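PDB 4ZEO: translation initiation factor eif-2b-like protein from Chaetomium thermophilum, which is the delta subunit of eIF2B and probably takes part in translation initiation, within a complex that exchanges GDP for GTP on eIF2. Local coordinates for residues M222-K234 / I389-R401. Numbering follows the deposited sequence.
Sequences MCFAMGNAIRLLK and IVLCETINFDRER
N228 and A225, in the first turns of helix 224-239, meet I395, N396 and F397 where the loop leaving strand 387-391 of the Rossmann-like parallel sheet reaches the helical half of the chain. The amide of N228 does the gripping: ND2 donates to I395 O and to F397 O, each 2.8 Å away, so both N-H groups are used close to the amide plane. CG of N228 stands anti to its carbonyl carbon (chi1 -75°), which swings the amide out to the loop. Its OD1 accepts from R231 NH1 on the next turn (2.8 Å), fixing which way round the amide lies. With an alanine here, I395 O and F397 O would probably lose these donors and R231 NH1 its acceptor, leaving the guanidinium more free to turn. The guanidinium of R399 lies nearly flat over the amide, planes 16° apart, though that side chain is poorly ordered. Nearer the helix start, A225 CA sits 3.3 Å from I395 O in a CA-H...O contact, while a water accepts from A225 N and donates to N396 OD1, which S174 of helix 174-191 also binds. F224 lays its ring against D398, F224 CE2 3.5 Å from D398 CB, and meets N396 O at the ring edge. Through N228, the N-terminal helical part is thus tied to the loop at the C-terminal end of strand 387-391, where it leaves the Rossmann-like sheet.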
ATOM      1  N   MET A 222      -4.215  10.674  -7.004  1.00 45.92           N
ATOM      2  CA  MET A 222      -3.956   9.247  -7.040  1.00 44.07           C
ATOM      3  C   MET A 222      -2.588   8.879  -6.470  1.00 42.49           C
ATOM      4  O   MET A 222      -1.607   9.587  -6.686  1.00 43.47           O
ATOM      5  CB  MET A 222      -4.081   8.724  -8.472  1.00 44.85           C
ATOM      6  CG  MET A 222      -5.478   8.821  -9.037  1.00 48.66           C
ATOM      7  SD  MET A 222      -5.651   7.861 -10.559  1.00 54.23           S
ATOM      8  CE  MET A 222      -4.097   8.249 -11.359  1.00 45.69           C
ATOM      9  N   CYS A 223      -2.537   7.745  -5.773  1.00 39.78           N
ATOM     10  CA  CYS A 223      -1.288   7.199  -5.267  1.00 38.08           C
ATOM     11  C   CYS A 223      -0.497   6.503  -6.409  1.00 43.93           C
ATOM     12  O   CYS A 223      -1.036   6.267  -7.499  1.00 43.38           O
ATOM     13  CB  CYS A 223      -1.581   6.220  -4.117  1.00 36.83           C
ATOM     14  SG  CYS A 223      -2.807   4.897  -4.486  1.00 49.03           S
ATOM     15  N   PHE A 224       0.776   6.187  -6.165  1.00 42.89           N
ATOM     16  CA  PHE A 224       1.604   5.530  -7.179  1.00 41.14           C
ATOM     17  C   PHE A 224       0.997   4.190  -7.595  1.00 39.95           C
ATOM     18  O   PHE A 224       1.046   3.827  -8.775  1.00 39.75           O
ATOM     19  CB  PHE A 224       3.025   5.297  -6.662  1.00 43.34           C
ATOM     20  CG  PHE A 224       3.846   6.540  -6.570  1.00 45.28           C
ATOM     21  CD1 PHE A 224       3.455   7.696  -7.207  1.00 46.23           C
ATOM     22  CD2 PHE A 224       5.019   6.556  -5.847  1.00 48.55           C
ATOM     23  CE1 PHE A 224       4.216   8.862  -7.109  1.00 47.88           C
ATOM     24  CE2 PHE A 224       5.780   7.722  -5.752  1.00 50.07           C
ATOM     25  CZ  PHE A 224       5.362   8.870  -6.396  1.00 49.55           C
ATOM     26  N   ALA A 225       0.395   3.484  -6.625  1.00 38.02           N
ATOM     27  CA  ALA A 225      -0.191   2.162  -6.861  1.00 37.68           C
ATOM     28  C   ALA A 225      -1.259   2.206  -7.953  1.00 36.07           C
ATOM     29  O   ALA A 225      -1.236   1.393  -8.894  1.00 36.31           O
ATOM     30  CB  ALA A 225      -0.781   1.599  -5.565  1.00 37.28           C
ATOM     31  N   MET A 226      -2.150   3.190  -7.837  1.00 34.57           N
ATOM     32  CA  MET A 226      -3.178   3.431  -8.828  1.00 34.24           C
ATOM     33  C   MET A 226      -2.550   3.864 -10.150  1.00 36.00           C
ATOM     34  O   MET A 226      -2.926   3.377 -11.208  1.00 37.60           O
ATOM     35  CB  MET A 226      -4.153   4.496  -8.333  1.00 37.09           C
ATOM     36  CG  MET A 226      -5.088   4.017  -7.244  1.00 39.61           C
ATOM     37  SD  MET A 226      -6.018   5.356  -6.452  1.00 40.25           S
ATOM     38  CE  MET A 226      -7.136   5.759  -7.801  1.00 43.43           C
ATOM     39  N   GLY A 227      -1.574   4.765 -10.081  1.00 34.47           N
ATOM     40  CA  GLY A 227      -0.921   5.225 -11.282  1.00 33.26           C
ATOM     41  C   GLY A 227      -0.278   4.064 -12.024  1.00 34.44           C
ATOM     42  O   GLY A 227      -0.397   3.964 -13.254  1.00 35.25           O
ATOM     43  N   ASN A 228       0.404   3.188 -11.279  1.00 34.21           N
ATOM     44  CA  ASN A 228       1.079   2.031 -11.880  1.00 34.91           C
ATOM     45  C   ASN A 228       0.099   1.033 -12.487  1.00 33.96           C
ATOM     46  O   ASN A 228       0.292   0.560 -13.603  1.00 37.02           O
ATOM     47  CB  ASN A 228       1.973   1.327 -10.850  1.00 36.10           C
ATOM     48  CG  ASN A 228       3.251   2.094 -10.574  1.00 36.79           C
ATOM     49  OD1 ASN A 228       3.816   2.693 -11.484  1.00 39.10           O
ATOM     50  ND2 ASN A 228       3.718   2.079  -9.316  1.00 34.89           N
ATOM     51  N   ALA A 229      -0.963   0.720 -11.754  1.00 32.56           N
ATOM     52  CA  ALA A 229      -1.931  -0.238 -12.258  1.00 33.56           C
ATOM     53  C   ALA A 229      -2.581   0.252 -13.562  1.00 34.89           C
ATOM     54  O   ALA A 229      -2.803  -0.538 -14.483  1.00 37.47           O
ATOM     55  CB  ALA A 229      -2.986  -0.516 -11.207  1.00 31.31           C
ATOM     56  N   ILE A 230      -2.883   1.550 -13.616  1.00 33.81           N
ATOM     57  CA  ILE A 230      -3.502   2.195 -14.769  1.00 34.00           C
ATOM     58  C   ILE A 230      -2.590   2.133 -15.986  1.00 37.93           C
ATOM     59  O   ILE A 230      -3.038   1.838 -17.102  1.00 41.41           O
ATOM     60  CB  ILE A 230      -3.881   3.663 -14.430  1.00 34.93           C
ATOM     61  CG1 ILE A 230      -5.129   3.688 -13.545  1.00 34.99           C
ATOM     62  CG2 ILE A 230      -4.147   4.499 -15.684  1.00 34.87           C
ATOM     63  CD1 ILE A 230      -5.492   5.056 -13.010  1.00 36.52           C
ATOM     64  N   ARG A 231      -1.303   2.397 -15.775  1.00 37.53           N
ATOM     65  CA  ARG A 231      -0.339   2.301 -16.871  1.00 37.25           C
ATOM     66  C   ARG A 231      -0.290   0.868 -17.393  1.00 37.12           C
ATOM     67  O   ARG A 231      -0.296   0.660 -18.609  1.00 39.42           O
ATOM     68  CB  ARG A 231       1.048   2.774 -16.430  1.00 40.09           C
ATOM     69  CG  ARG A 231       2.165   2.501 -17.436  1.00 46.34           C
ATOM     70  CD  ARG A 231       3.500   2.979 -16.899  1.00 52.74           C
ATOM     71  NE  ARG A 231       3.653   2.573 -15.499  1.00 57.65           N
ATOM     72  CZ  ARG A 231       4.049   1.366 -15.095  1.00 60.76           C
ATOM     73  NH1 ARG A 231       4.131   1.108 -13.799  1.00 57.17           N
ATOM     74  NH2 ARG A 231       4.364   0.418 -15.976  1.00 63.90           N
ATOM     75  N   LEU A 232      -0.279  -0.111 -16.483  1.00 33.55           N
ATOM     76  CA  LEU A 232      -0.281  -1.527 -16.882  1.00 36.07           C
ATOM     77  C   LEU A 232      -1.553  -1.940 -17.622  1.00 36.09           C
ATOM     78  O   LEU A 232      -1.481  -2.622 -18.647  1.00 38.71           O
ATOM     79  CB  LEU A 232      -0.077  -2.428 -15.668  1.00 34.11           C
ATOM     80  CG  LEU A 232       1.305  -2.373 -15.015  1.00 36.02           C
ATOM     81  CD1 LEU A 232       1.329  -3.086 -13.664  1.00 33.28           C
ATOM     82  CD2 LEU A 232       2.336  -2.976 -15.951  1.00 34.24           C
ATOM     83  N   LEU A 233      -2.704  -1.490 -17.134  1.00 33.93           N
ATOM     84  CA  LEU A 233      -3.978  -1.799 -17.778  1.00 36.84           C
ATOM     85  C   LEU A 233      -4.064  -1.209 -19.174  1.00 38.67           C
ATOM     86  O   LEU A 233      -4.506  -1.876 -20.116  1.00 41.42           O
ATOM     87  CB  LEU A 233      -5.161  -1.279 -16.940  1.00 37.22           C
ATOM     88  CG  LEU A 233      -6.569  -1.386 -17.555  1.00 39.04           C
ATOM     89  CD1 LEU A 233      -6.941  -2.821 -17.880  1.00 42.61           C
ATOM     90  CD2 LEU A 233      -7.608  -0.798 -16.619  1.00 37.64           C
ATOM     91  N   LYS A 234      -3.660   0.052 -19.314  1.00 38.77           N
ATOM     92  CA  LYS A 234      -3.719   0.683 -20.620  1.00 38.32           C
ATOM     93  C   LYS A 234      -2.786  -0.032 -21.591  1.00 41.86           C
ATOM     94  O   LYS A 234      -3.121  -0.192 -22.764  1.00 46.57           O
ATOM     95  CB  LYS A 234      -3.378   2.155 -20.530  1.00 38.23           C
ATOM     96  CG  LYS A 234      -4.553   3.026 -20.149  1.00 35.71           C
ATOM     97  CD  LYS A 234      -4.086   4.425 -19.849  1.00 35.81           C
ATOM     98  CE  LYS A 234      -5.236   5.318 -19.421  1.00 35.56           C
ATOM     99  NZ  LYS A 234      -4.851   6.738 -19.536  1.00 35.75           N
ATOM    100  N   ILE A 389      13.844  -1.349   8.842  1.00 32.81           N
ATOM    101  CA  ILE A 389      13.299  -2.192   7.786  1.00 29.88           C
ATOM    102  C   ILE A 389      11.978  -1.660   7.343  1.00 30.63           C
ATOM    103  O   ILE A 389      11.041  -1.508   8.150  1.00 31.98           O
ATOM    104  CB  ILE A 389      13.121  -3.653   8.246  1.00 32.45           C
ATOM    105  CG1 ILE A 389      14.439  -4.154   8.840  1.00 36.37           C
ATOM    106  CG2 ILE A 389      12.703  -4.554   7.087  1.00 30.54           C
ATOM    107  CD1 ILE A 389      14.460  -5.637   9.110  1.00 40.35           C
ATOM    108  N   VAL A 390      11.898  -1.380   6.048  1.00 29.23           N
ATOM    109  CA  VAL A 390      10.672  -0.869   5.464  1.00 30.71           C
ATOM    110  C   VAL A 390       9.996  -1.970   4.666  1.00 34.20           C
ATOM    111  O   VAL A 390      10.641  -2.649   3.863  1.00 35.70           O
ATOM    112  CB  VAL A 390      10.933   0.346   4.561  1.00 30.66           C
ATOM    113  CG1 VAL A 390       9.673   0.698   3.748  1.00 29.75           C
ATOM    114  CG2 VAL A 390      11.429   1.525   5.386  1.00 28.38           C
ATOM    115  N   LEU A 391       8.704  -2.151   4.919  1.00 35.38           N
ATOM    116  CA  LEU A 391       7.873  -3.166   4.252  1.00 32.77           C
ATOM    117  C   LEU A 391       6.950  -2.504   3.244  1.00 34.48           C
ATOM    118  O   LEU A 391       6.184  -1.596   3.593  1.00 33.21           O
ATOM    119  CB  LEU A 391       7.046  -3.935   5.264  1.00 31.91           C
ATOM    120  CG  LEU A 391       7.789  -4.485   6.487  1.00 32.58           C
ATOM    121  CD1 LEU A 391       6.821  -5.148   7.483  1.00 31.67           C
ATOM    122  CD2 LEU A 391       8.877  -5.463   6.039  1.00 33.88           C
ATOM    123  N   CYS A 392       7.039  -2.922   1.986  1.00 34.68           N
ATOM    124  CA  CYS A 392       6.255  -2.265   0.952  1.00 34.59           C
ATOM    125  C   CYS A 392       6.073  -3.125  -0.314  1.00 35.58           C
ATOM    126  O   CYS A 392       7.010  -3.773  -0.781  1.00 37.07           O
ATOM    127  CB  CYS A 392       6.940  -0.923   0.620  1.00 34.59           C
ATOM    128  SG  CYS A 392       6.027   0.220  -0.403  1.00 39.69           S
ATOM    129  N   GLU A 393       4.885  -3.058  -0.902  1.00 34.85           N
ATOM    130  CA  GLU A 393       4.585  -3.789  -2.133  1.00 34.21           C
ATOM    131  C   GLU A 393       5.255  -3.061  -3.293  1.00 36.10           C
ATOM    132  O   GLU A 393       5.344  -1.839  -3.284  1.00 38.04           O
ATOM    133  CB  GLU A 393       3.062  -3.890  -2.358  1.00 31.79           C
ATOM    134  CG  GLU A 393       2.315  -4.601  -1.240  1.00 34.28           C
ATOM    135  CD  GLU A 393       1.855  -3.675  -0.085  1.00 44.45           C
ATOM    136  OE1 GLU A 393       2.383  -2.538   0.077  1.00 43.51           O
ATOM    137  OE2 GLU A 393       0.944  -4.094   0.663  1.00 43.90           O
ATOM    138  N   THR A 394       5.674  -3.806  -4.306  1.00 35.04           N
ATOM    139  CA  THR A 394       6.388  -3.226  -5.441  1.00 35.36           C
ATOM    140  C   THR A 394       5.529  -2.223  -6.192  1.00 36.00           C
ATOM    141  O   THR A 394       6.054  -1.274  -6.764  1.00 37.98           O
ATOM    142  CB  THR A 394       6.865  -4.310  -6.452  1.00 30.64           C
ATOM    143  OG1 THR A 394       5.743  -5.045  -6.947  1.00 29.74           O
ATOM    144  CG2 THR A 394       7.820  -5.249  -5.807  1.00 28.33           C
ATOM    145  N   ILE A 395       4.216  -2.440  -6.184  1.00 35.93           N
ATOM    146  CA  ILE A 395       3.250  -1.592  -6.913  1.00 38.92           C
ATOM    147  C   ILE A 395       3.229  -0.139  -6.355  1.00 37.57           C
ATOM    148  O   ILE A 395       2.797   0.789  -7.023  1.00 39.08           O
ATOM    149  CB  ILE A 395       1.808  -2.221  -6.854  1.00 34.58           C
ATOM    150  CG1 ILE A 395       0.861  -1.613  -7.887  1.00 38.32           C
ATOM    151  CG2 ILE A 395       1.186  -2.090  -5.460  1.00 31.56           C
ATOM    152  CD1 ILE A 395       1.001  -2.143  -9.266  1.00 39.96           C
ATOM    153  N   ASN A 396       3.718   0.025  -5.129  1.00 35.93           N
ATOM    154  CA  ASN A 396       3.826   1.320  -4.472  1.00 36.15           C
ATOM    155  C   ASN A 396       5.101   2.098  -4.879  1.00 36.23           C
ATOM    156  O   ASN A 396       5.250   3.259  -4.524  1.00 35.87           O
ATOM    157  CB  ASN A 396       3.789   1.144  -2.944  1.00 34.07           C
ATOM    158  CG  ASN A 396       2.400   0.776  -2.414  1.00 37.52           C
ATOM    159  OD1 ASN A 396       1.399   1.367  -2.808  1.00 41.26           O
ATOM    160  ND2 ASN A 396       2.341  -0.212  -1.535  1.00 36.83           N
ATOM    161  N   PHE A 397       6.027   1.443  -5.575  1.00 36.33           N
ATOM    162  CA  PHE A 397       7.238   2.107  -6.059  1.00 40.93           C
ATOM    163  C   PHE A 397       6.967   3.001  -7.245  1.00 49.50           C
ATOM    164  O   PHE A 397       6.122   2.709  -8.096  1.00 49.01           O
ATOM    165  CB  PHE A 397       8.314   1.096  -6.462  1.00 36.52           C
ATOM    166  CG  PHE A 397       9.019   0.460  -5.303  1.00 33.78           C
ATOM    167  CD1 PHE A 397       8.303  -0.258  -4.358  1.00 32.09           C
ATOM    168  CD2 PHE A 397      10.396   0.513  -5.195  1.00 33.37           C
ATOM    169  CE1 PHE A 397       8.936  -0.867  -3.294  1.00 31.13           C
ATOM    170  CE2 PHE A 397      11.050  -0.099  -4.140  1.00 33.52           C
ATOM    171  CZ  PHE A 397      10.314  -0.794  -3.182  1.00 32.46           C
ATOM    172  N   ASP A 398       7.685   4.108  -7.295  1.00 59.92           N
ATOM    173  CA  ASP A 398       7.665   4.949  -8.471  1.00 71.07           C
ATOM    174  C   ASP A 398       8.692   4.349  -9.412  1.00 80.24           C
ATOM    175  O   ASP A 398       9.881   4.492  -9.200  1.00 80.73           O
ATOM    176  CB  ASP A 398       8.003   6.394  -8.121  1.00 71.41           C
ATOM    177  CG  ASP A 398       7.836   7.332  -9.293  1.00 73.83           C
ATOM    178  OD1 ASP A 398       8.502   8.384  -9.311  1.00 74.32           O
ATOM    179  OD2 ASP A 398       7.030   7.022 -10.192  1.00 75.96           O
ATOM    180  N   ARG A 399       8.249   3.620 -10.420  1.00 92.83           N
ATOM    181  CA  ARG A 399       9.194   2.955 -11.308  1.00105.25           C
ATOM    182  C   ARG A 399       9.534   3.876 -12.470  1.00121.68           C
ATOM    183  O   ARG A 399      10.629   3.798 -13.034  1.00125.74           O
ATOM    184  CB  ARG A 399       8.630   1.625 -11.807  1.00104.28           C
ATOM    185  CG  ARG A 399       7.754   0.944 -10.786  1.00100.87           C
ATOM    186  CD  ARG A 399       7.337  -0.432 -11.230  1.00101.30           C
ATOM    187  NE  ARG A 399       6.186  -0.904 -10.464  1.00101.84           N
ATOM    188  CZ  ARG A 399       5.018  -1.222 -11.016  1.00107.46           C
ATOM    189  NH1 ARG A 399       4.017  -1.629 -10.258  1.00107.21           N
ATOM    190  NH2 ARG A 399       4.852  -1.141 -12.328  1.00112.06           N
ATOM    191  N   GLU A 400       8.591   4.754 -12.804  1.00134.66           N
ATOM    192  CA  GLU A 400       8.769   5.746 -13.863  1.00142.35           C
ATOM    193  C   GLU A 400       9.029   7.158 -13.320  1.00145.56           C
ATOM    194  O   GLU A 400       8.078   7.857 -12.953  1.00153.39           O
ATOM    195  CB  GLU A 400       7.534   5.778 -14.762  1.00146.64           C
ATOM    196  CG  GLU A 400       7.476   4.696 -15.830  1.00149.72           C
ATOM    197  CD  GLU A 400       7.267   5.288 -17.217  1.00157.76           C
ATOM    198  OE1 GLU A 400       6.357   6.148 -17.369  1.00160.47           O
ATOM    199  OE2 GLU A 400       8.012   4.914 -18.166  1.00162.39           O
ATOM    200  N   ARG A 401      10.308   7.551 -13.262  1.00141.66           N
ATOM    201  CA  ARG A 401      10.760   8.926 -12.975  1.00139.28           C
ATOM    202  C   ARG A 401      12.289   9.010 -12.917  1.00133.52           C
ATOM    203  O   ARG A 401      12.988   8.007 -13.060  1.00127.42           O
ATOM    204  CB  ARG A 401      10.177   9.469 -11.665  1.00135.42           C
ATOM    205  CG  ARG A 401       9.035  10.479 -11.864  1.00129.59           C
ATOM    206  CD  ARG A 401       8.717  11.219 -10.563  1.00121.15           C
ATOM    207  NE  ARG A 401       7.275  11.396 -10.363  1.00121.43           N
ATOM    208  CZ  ARG A 401       6.718  11.869  -9.246  1.00121.10           C
ATOM    209  NH1 ARG A 401       5.396  11.999  -9.173  1.00119.65           N
ATOM    210  NH2 ARG A 401       7.473  12.211  -8.203  1.00121.82           N
TER
HETATM  211  O   HOH W   1       1.098   4.089  -3.752  1.00 45.92           O